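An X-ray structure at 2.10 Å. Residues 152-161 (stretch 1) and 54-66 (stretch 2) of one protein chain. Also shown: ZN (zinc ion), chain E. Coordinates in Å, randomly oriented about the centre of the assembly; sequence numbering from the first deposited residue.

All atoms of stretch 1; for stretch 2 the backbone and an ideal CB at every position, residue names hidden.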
ATOM      1  N   VAL A 152      -7.805   6.464  15.100  1.00 31.24           N
ATOM      2  CA  VAL A 152      -7.293   7.806  14.868  1.00 30.56           C
ATOM      3  C   VAL A 152      -5.926   7.751  14.184  1.00 30.43           C
ATOM      4  O   VAL A 152      -5.670   8.499  13.237  1.00 30.24           O
ATOM      5  CB  VAL A 152      -7.189   8.610  16.188  1.00 29.54           C
ATOM      6  CG1 VAL A 152      -6.467   9.936  15.942  1.00 30.32           C
ATOM      7  CG2 VAL A 152      -8.586   8.872  16.738  1.00 28.62           C
ATOM      8  N   HIS A 153      -5.059   6.858  14.655  1.00 28.81           N
ATOM      9  CA  HIS A 153      -3.715   6.699  14.085  1.00 28.05           C
ATOM     10  C   HIS A 153      -3.834   6.317  12.604  1.00 26.75           C
ATOM     11  O   HIS A 153      -3.145   6.872  11.749  1.00 27.07           O
ATOM     12  CB  HIS A 153      -2.955   5.606  14.845  1.00 28.44           C
ATOM     13  CG  HIS A 153      -1.479   5.583  14.579  1.00 29.27           C
ATOM     14  ND1 HIS A 153      -0.870   6.397  13.649  1.00 30.03           N
ATOM     15  CD2 HIS A 153      -0.490   4.839  15.133  1.00 27.87           C
ATOM     16  CE1 HIS A 153       0.431   6.157  13.641  1.00 27.85           C
ATOM     17  NE2 HIS A 153       0.686   5.217  14.530  1.00 29.40           N
ATOM     18  N   ALA A 154      -4.720   5.371  12.308  1.00 25.76           N
ATOM     19  CA  ALA A 154      -4.939   4.923  10.935  1.00 26.42           C
ATOM     20  C   ALA A 154      -5.401   6.069  10.033  1.00 26.38           C
ATOM     21  O   ALA A 154      -4.907   6.233   8.916  1.00 25.77           O
ATOM     22  CB  ALA A 154      -5.970   3.803  10.913  1.00 24.03           C
ATOM     23  N   GLU A 155      -6.349   6.865  10.522  1.00 26.44           N
ATOM     24  CA  GLU A 155      -6.857   7.970   9.729  1.00 26.50           C
ATOM     25  C   GLU A 155      -5.790   9.036   9.466  1.00 27.11           C
ATOM     26  O   GLU A 155      -5.757   9.626   8.386  1.00 26.83           O
ATOM     27  CB  GLU A 155      -8.108   8.558  10.391  1.00 26.75           C
ATOM     28  CG  GLU A 155      -9.271   7.557  10.399  1.00 26.05           C
ATOM     29  CD  GLU A 155     -10.584   8.162  10.857  1.00 28.41           C
ATOM     30  OE1 GLU A 155     -10.589   9.354  11.214  1.00 28.33           O
ATOM     31  OE2 GLU A 155     -11.613   7.446  10.861  1.00 30.67           O
ATOM     32  N   VAL A 156      -4.896   9.262  10.428  1.00 25.69           N
ATOM     33  CA  VAL A 156      -3.839  10.248  10.227  1.00 26.93           C
ATOM     34  C   VAL A 156      -2.897   9.784   9.116  1.00 26.65           C
ATOM     35  O   VAL A 156      -2.461  10.584   8.275  1.00 27.11           O
ATOM     36  CB  VAL A 156      -3.023  10.486  11.520  1.00 27.61           C
ATOM     37  CG1 VAL A 156      -1.808  11.349  11.222  1.00 25.84           C
ATOM     38  CG2 VAL A 156      -3.905  11.172  12.565  1.00 29.28           C
ATOM     39  N   ILE A 157      -2.586   8.490   9.112  1.00 24.75           N
ATOM     40  CA  ILE A 157      -1.706   7.926   8.094  1.00 24.31           C
ATOM     41  C   ILE A 157      -2.395   7.953   6.728  1.00 22.63           C
ATOM     42  O   ILE A 157      -1.785   8.355   5.745  1.00 22.88           O
ATOM     43  CB  ILE A 157      -1.295   6.457   8.422  1.00 25.37           C
ATOM     44  CG1 ILE A 157      -0.226   6.427   9.513  1.00 29.62           C
ATOM     45  CG2 ILE A 157      -0.718   5.790   7.187  1.00 23.38           C
ATOM     46  CD1 ILE A 157      -0.585   7.231  10.736  1.00 38.57           C
ATOM     47  N   LEU A 158      -3.661   7.541   6.674  1.00 20.45           N
ATOM     48  CA  LEU A 158      -4.393   7.528   5.409  1.00 21.93           C
ATOM     49  C   LEU A 158      -4.606   8.926   4.827  1.00 23.21           C
ATOM     50  O   LEU A 158      -4.608   9.097   3.608  1.00 21.97           O
ATOM     51  CB  LEU A 158      -5.723   6.795   5.578  1.00 20.81           C
ATOM     52  CG  LEU A 158      -5.543   5.291   5.824  1.00 21.42           C
ATOM     53  CD1 LEU A 158      -6.824   4.680   6.336  1.00 20.94           C
ATOM     54  CD2 LEU A 158      -5.091   4.609   4.531  1.00 21.36           C
ATOM     55  N   ARG A 159      -4.781   9.923   5.692  1.00 24.63           N
ATOM     56  CA  ARG A 159      -4.945  11.295   5.229  1.00 23.83           C
ATOM     57  C   ARG A 159      -3.617  11.788   4.668  1.00 23.82           C
ATOM     58  O   ARG A 159      -3.583  12.489   3.655  1.00 22.68           O
ATOM     59  CB  ARG A 159      -5.378  12.222   6.370  1.00 24.86           C
ATOM     60  CG  ARG A 159      -6.864  12.191   6.688  1.00 24.49           C
ATOM     61  CD  ARG A 159      -7.160  13.026   7.933  1.00 26.68           C
ATOM     62  NE  ARG A 159      -8.580  13.047   8.287  1.00 29.41           N
ATOM     63  CZ  ARG A 159      -9.488  13.843   7.725  1.00 30.20           C
ATOM     64  NH1 ARG A 159      -9.132  14.701   6.772  1.00 29.14           N
ATOM     65  NH2 ARG A 159     -10.748  13.791   8.127  1.00 29.13           N
ATOM     66  N   TYR A 160      -2.519  11.415   5.320  1.00 23.59           N
ATOM     67  CA  TYR A 160      -1.211  11.843   4.854  1.00 23.48           C
ATOM     68  C   TYR A 160      -0.892  11.251   3.480  1.00 24.06           C
ATOM     69  O   TYR A 160      -0.278  11.924   2.648  1.00 24.87           O
ATOM     70  CB  TYR A 160      -0.121  11.462   5.862  1.00 25.63           C
ATOM     71  CG  TYR A 160       1.046  12.437   5.879  1.00 26.61           C
ATOM     72  CD1 TYR A 160       0.898  13.721   6.411  1.00 27.86           C
ATOM     73  CD2 TYR A 160       2.289  12.079   5.355  1.00 26.61           C
ATOM     74  CE1 TYR A 160       1.955  14.626   6.422  1.00 27.58           C
ATOM     75  CE2 TYR A 160       3.357  12.975   5.364  1.00 29.70           C
ATOM     76  CZ  TYR A 160       3.183  14.249   5.896  1.00 30.89           C
ATOM     77  OH  TYR A 160       4.225  15.149   5.893  1.00 31.48           O
ATOM     78  N   PHE A 161      -1.299  10.003   3.241  1.00 22.83           N
ATOM     79  CA  PHE A 161      -1.069   9.351   1.940  1.00 22.59           C
ATOM     80  C   PHE A 161      -1.892  10.045   0.858  1.00 22.69           C
ATOM     81  O   PHE A 161      -1.366  10.530  -0.137  1.00 21.73           O
ATOM     82  CB  PHE A 161      -1.526   7.883   1.939  1.00 20.81           C
ATOM     83  CG  PHE A 161      -0.452   6.887   2.278  1.00 21.39           C
ATOM     84  CD1 PHE A 161       0.634   6.676   1.426  1.00 21.70           C
ATOM     85  CD2 PHE A 161      -0.564   6.109   3.422  1.00 22.18           C
ATOM     86  CE1 PHE A 161       1.587   5.696   1.720  1.00 22.58           C
ATOM     87  CE2 PHE A 161       0.376   5.135   3.723  1.00 23.22           C
ATOM     88  CZ  PHE A 161       1.457   4.924   2.871  1.00 20.25           C
ATOM     89  N   UNK A  54       8.366   6.984   8.284  1.00 26.38           N
ATOM     90  CA  UNK A  54       8.620   7.307   6.883  1.00 27.23           C
ATOM     91  C   UNK A  54       7.906   8.550   6.361  1.00 27.39           C
ATOM     92  O   UNK A  54       7.978   8.842   5.169  1.00 27.41           O
ATOM     93  CB  UNK A  54       8.218   6.111   6.017  1.00 27.23           C
ATOM     94  N   UNK A  55       7.207   9.277   7.228  1.00 28.11           N
ATOM     95  CA  UNK A  55       6.529  10.492   6.782  1.00 28.71           C
ATOM     96  C   UNK A  55       7.551  11.470   6.197  1.00 28.44           C
ATOM     97  O   UNK A  55       8.656  11.623   6.709  1.00 27.91           O
ATOM     98  CB  UNK A  55       5.763  11.140   7.937  1.00 28.71           C
ATOM     99  N   UNK A  56       7.159  12.133   5.118  1.00 27.69           N
ATOM    100  CA  UNK A  56       8.037  13.043   4.403  1.00 27.87           C
ATOM    101  C   UNK A  56       7.408  14.423   4.202  1.00 27.91           C
ATOM    102  O   UNK A  56       6.186  14.568   4.231  1.00 28.09           O
ATOM    103  CB  UNK A  56       8.412  12.441   3.048  1.00 27.87           C
ATOM    104  N   UNK A  57       8.247  15.439   4.020  1.00 28.14           N
ATOM    105  CA  UNK A  57       7.738  16.780   3.776  1.00 29.01           C
ATOM    106  C   UNK A  57       7.658  17.771   4.920  1.00 30.40           C
ATOM    107  O   UNK A  57       8.316  17.625   5.948  1.00 30.06           O
ATOM    108  CB  UNK A  57       6.328  16.643   3.197  1.00 29.01           C
ATOM    109  N   UNK A  58       6.819  18.785   4.723  1.00 31.27           N
ATOM    110  CA  UNK A  58       6.618  19.856   5.691  1.00 32.72           C
ATOM    111  C   UNK A  58       5.609  19.528   6.787  1.00 32.88           C
ATOM    112  O   UNK A  58       5.404  20.320   7.704  1.00 33.29           O
ATOM    113  CB  UNK A  58       6.167  21.121   4.958  1.00 32.72           C
ATOM    114  N   UNK A  59       4.978  18.365   6.704  1.00 32.54           N
ATOM    115  CA  UNK A  59       4.007  18.020   7.721  1.00 31.03           C
ATOM    116  C   UNK A  59       4.409  16.919   8.681  1.00 30.97           C
ATOM    117  O   UNK A  59       3.560  16.408   9.409  1.00 29.11           O
ATOM    118  CB  UNK A  59       2.701  17.614   7.035  1.00 31.03           C
ATOM    119  N   UNK A  60       5.684  16.548   8.734  1.00 30.82           N
ATOM    120  CA  UNK A  60       6.011  15.457   9.636  1.00 32.98           C
ATOM    121  C   UNK A  60       6.033  15.746  11.142  1.00 33.76           C
ATOM    122  O   UNK A  60       5.621  14.871  11.895  1.00 33.35           O
ATOM    123  CB  UNK A  60       7.387  14.920   9.238  1.00 32.98           C
ATOM    124  N   UNK A  61       6.472  16.915  11.626  1.00 35.41           N
ATOM    125  CA  UNK A  61       6.402  17.065  13.085  1.00 36.68           C
ATOM    126  C   UNK A  61       4.957  17.234  13.519  1.00 36.11           C
ATOM    127  O   UNK A  61       4.622  17.034  14.685  1.00 36.80           O
ATOM    128  CB  UNK A  61       7.240  18.256  13.554  1.00 36.68           C
ATOM    129  N   UNK A  62       4.091  17.581  12.574  1.00 35.99           N
ATOM    130  CA  UNK A  62       2.675  17.754  12.881  1.00 36.50           C
ATOM    131  C   UNK A  62       1.903  16.432  12.806  1.00 35.99           C
ATOM    132  O   UNK A  62       0.885  16.253  13.486  1.00 36.13           O
ATOM    133  CB  UNK A  62       2.056  18.773  11.922  1.00 36.50           C
ATOM    134  N   UNK A  63       2.393  15.498  11.996  1.00 34.18           N
ATOM    135  CA  UNK A  63       1.699  14.226  11.816  1.00 33.19           C
ATOM    136  C   UNK A  63       2.333  12.952  12.378  1.00 32.75           C
ATOM    137  O   UNK A  63       1.626  11.983  12.659  1.00 32.82           O
ATOM    138  CB  UNK A  63       1.497  14.016  10.314  1.00 33.19           C
ATOM    139  N   UNK A  64       3.652  12.939  12.532  1.00 32.30           N
ATOM    140  CA  UNK A  64       4.343  11.760  13.057  1.00 31.94           C
ATOM    141  C   UNK A  64       4.395  11.727  14.590  1.00 33.09           C
ATOM    142  O   UNK A  64       4.610  12.756  15.237  1.00 34.22           O
ATOM    143  CB  UNK A  64       5.766  11.709  12.498  1.00 31.94           C
ATOM    144  N   UNK A  65       4.189  10.544  15.169  1.00 32.03           N
ATOM    145  CA  UNK A  65       4.218  10.386  16.620  1.00 32.45           C
ATOM    146  C   UNK A  65       5.619  10.092  17.125  1.00 33.93           C
ATOM    147  O   UNK A  65       5.823   9.938  18.328  1.00 35.05           O
ATOM    148  CB  UNK A  65       3.266   9.269  17.051  1.00 32.45           C
ATOM    149  N   UNK A  66       6.584  10.003  16.213  1.00 34.33           N
ATOM    150  CA  UNK A  66       7.962   9.714  16.607  1.00 35.51           C
ATOM    151  C   UNK A  66       8.758  11.009  16.758  1.00 36.79           C
ATOM    152  O   UNK A  66       8.950  11.750  15.788  1.00 36.68           O
ATOM    153  CB  UNK A  66       8.632   8.795  15.583  1.00 35.51           C
TER
HETATM  154 ZN    ZN E1533      11.407  13.177   3.354  1.00 31.23          ZN

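Position 54 has nothing of the helix 152-161 within reach of its ideal CB, so many side chains would suit it. It is Asn54.

At position 55 CA-to-CB points toward the helix, and the ideal CB lies 4.0 Å from Tyr160 CE2. The methyl groups of Val156 and Ile157 lie farther out, within reach of a long chain. A long, flexible apolar side chain would suit; leucine or isoleucine could fill part of the space. The residue is Met55. Its SD sits 4.6 Å from the centroid of the Tyr160 ring, and its CE is 4.1 Å from Ile157 CD1 and 4.4 Å from Val156 CG1.

Position 56 points sideways, with no helix atom near its CB, but the zinc ion lies close by. A metal ligand, cysteine or histidine, is expected. It is Cys56, whose SG binds ZN at 2.4 Å, with three further ligands from elsewhere in the structure. Tyr160 OH donates a hydrogen bond to Cys56 O at 2.6 Å.

Position 57 has phi/psi of 99/-160. A CB here would be jammed against the carbonyl O of the residue before, which calls for glycine. Gly57 is found.

Position 58 points away from the helix, so the contact sets little limit. It is Thr58.

Position 59 points toward the helix, and an ideal CB would lie a tight 3.1 Å from Tyr160 OH. Glycine suits best. Gly59 occupies this N-cap position and lets the phenol come close to the backbone: Tyr160 OH is 3.3 Å from Gly59 C.

Position 60 opens a short helix and points sideways, its ideal CB 4.6 Å from Tyr160 OH. A medium apolar residue is one of several choices. It is Val60.

Positions 61 and 62 do not face the helix, and polar residues are among those that would fit. They are Asp61 and Glu62.

Position 63 points toward the helix, its ideal CB 4.0 Å from Tyr160 CD1 and 4.3 Å from Val156 CG1. A medium side chain fits, apolar or polar. Asn63 does two polar jobs. Its ND2 donates to Gly59 O at 2.7 Å, bracing the turn, and lies 3.4 Å from Tyr160 CE1. A water donates to Asn63 OD1 at 2.9 Å and to Val156 O at 2.7 Å, linking the stretches.

Position 64 points away, leaving the choice wide. Ser64 OG accepts from the backbone N of position 66 at 3.2 Å.

Position 65 points toward His153, with room before the ring. An apolar chain of some length suits. Leu65 places CD1 over one face of the His153 ring, 3.9 Å from its centroid.

Position 66 is out of reach, so the helix sets no limit; it is Leu66.

Stretch 2 54-66: NMCGTGVDENSLL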
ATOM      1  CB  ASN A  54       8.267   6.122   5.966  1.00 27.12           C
ATOM      2  CG  ASN A  54       9.363   5.062   5.915  1.00 27.12           C
ATOM      3  OD1 ASN A  54       9.534   4.374   4.903  1.00 29.21           O
ATOM      4  ND2 ASN A  54      10.092   4.914   7.009  1.00 24.78           N
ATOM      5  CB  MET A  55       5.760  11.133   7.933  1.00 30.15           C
ATOM      6  CG  MET A  55       4.531  10.325   8.312  1.00 30.13           C
ATOM      7  SD  MET A  55       3.563  11.050   9.641  1.00 32.17           S
ATOM      8  CE  MET A  55       2.033  10.117   9.467  1.00 28.89           C
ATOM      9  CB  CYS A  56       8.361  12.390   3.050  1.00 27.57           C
ATOM     10  SG  CYS A  56       9.451  13.265   1.922  1.00 28.44           S
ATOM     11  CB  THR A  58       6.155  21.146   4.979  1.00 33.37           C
ATOM     12  OG1 THR A  58       4.934  20.898   4.269  1.00 33.49           O
ATOM     13  CG2 THR A  58       7.213  21.610   3.994  1.00 33.62           C
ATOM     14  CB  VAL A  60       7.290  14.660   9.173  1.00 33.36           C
ATOM     15  CG1 VAL A  60       8.010  15.395   8.087  1.00 33.31           C
ATOM     16  CG2 VAL A  60       8.200  14.360  10.351  1.00 33.23           C
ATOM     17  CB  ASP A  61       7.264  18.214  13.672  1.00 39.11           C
ATOM     18  CG  ASP A  61       7.625  19.291  12.669  1.00 42.26           C
ATOM     19  OD1 ASP A  61       6.725  20.043  12.236  1.00 43.00           O
ATOM     20  OD2 ASP A  61       8.831  19.391  12.330  1.00 43.25           O
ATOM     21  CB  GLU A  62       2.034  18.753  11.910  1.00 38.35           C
ATOM     22  CG  GLU A  62       2.654  20.162  11.913  1.00 43.44           C
ATOM     23  CD  GLU A  62       3.912  20.270  11.039  1.00 45.83           C
ATOM     24  OE1 GLU A  62       4.407  19.227  10.562  1.00 44.78           O
ATOM     25  OE2 GLU A  62       4.409  21.401  10.826  1.00 48.63           O
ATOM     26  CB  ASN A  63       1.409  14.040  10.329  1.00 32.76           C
ATOM     27  CG  ASN A  63       0.398  15.044   9.812  1.00 33.92           C
ATOM     28  OD1 ASN A  63      -0.813  14.836   9.914  1.00 33.21           O
ATOM     29  ND2 ASN A  63       0.892  16.153   9.270  1.00 30.55           N
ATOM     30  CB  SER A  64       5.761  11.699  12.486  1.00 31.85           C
ATOM     31  OG  SER A  64       6.530  10.710  13.137  1.00 32.60           O
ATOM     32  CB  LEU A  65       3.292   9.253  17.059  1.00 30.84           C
ATOM     33  CG  LEU A  65       1.786   9.441  16.890  1.00 32.15           C
ATOM     34  CD1 LEU A  65       1.103   8.097  17.019  1.00 31.40           C
ATOM     35  CD2 LEU A  65       1.253  10.416  17.933  1.00 32.23           C
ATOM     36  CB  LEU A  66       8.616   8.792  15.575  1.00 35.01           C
ATOM     37  CG  LEU A  66       7.905   7.444  15.404  1.00 34.43           C
ATOM     38  CD1 LEU A  66       8.497   6.702  14.216  1.00 34.70           C
ATOM     39  CD2 LEU A  66       8.029   6.623  16.694  1.00 34.51           C
TER
HETATM   40  O   HOH W   1      -2.566  13.313   8.171  1.00 29.17           O
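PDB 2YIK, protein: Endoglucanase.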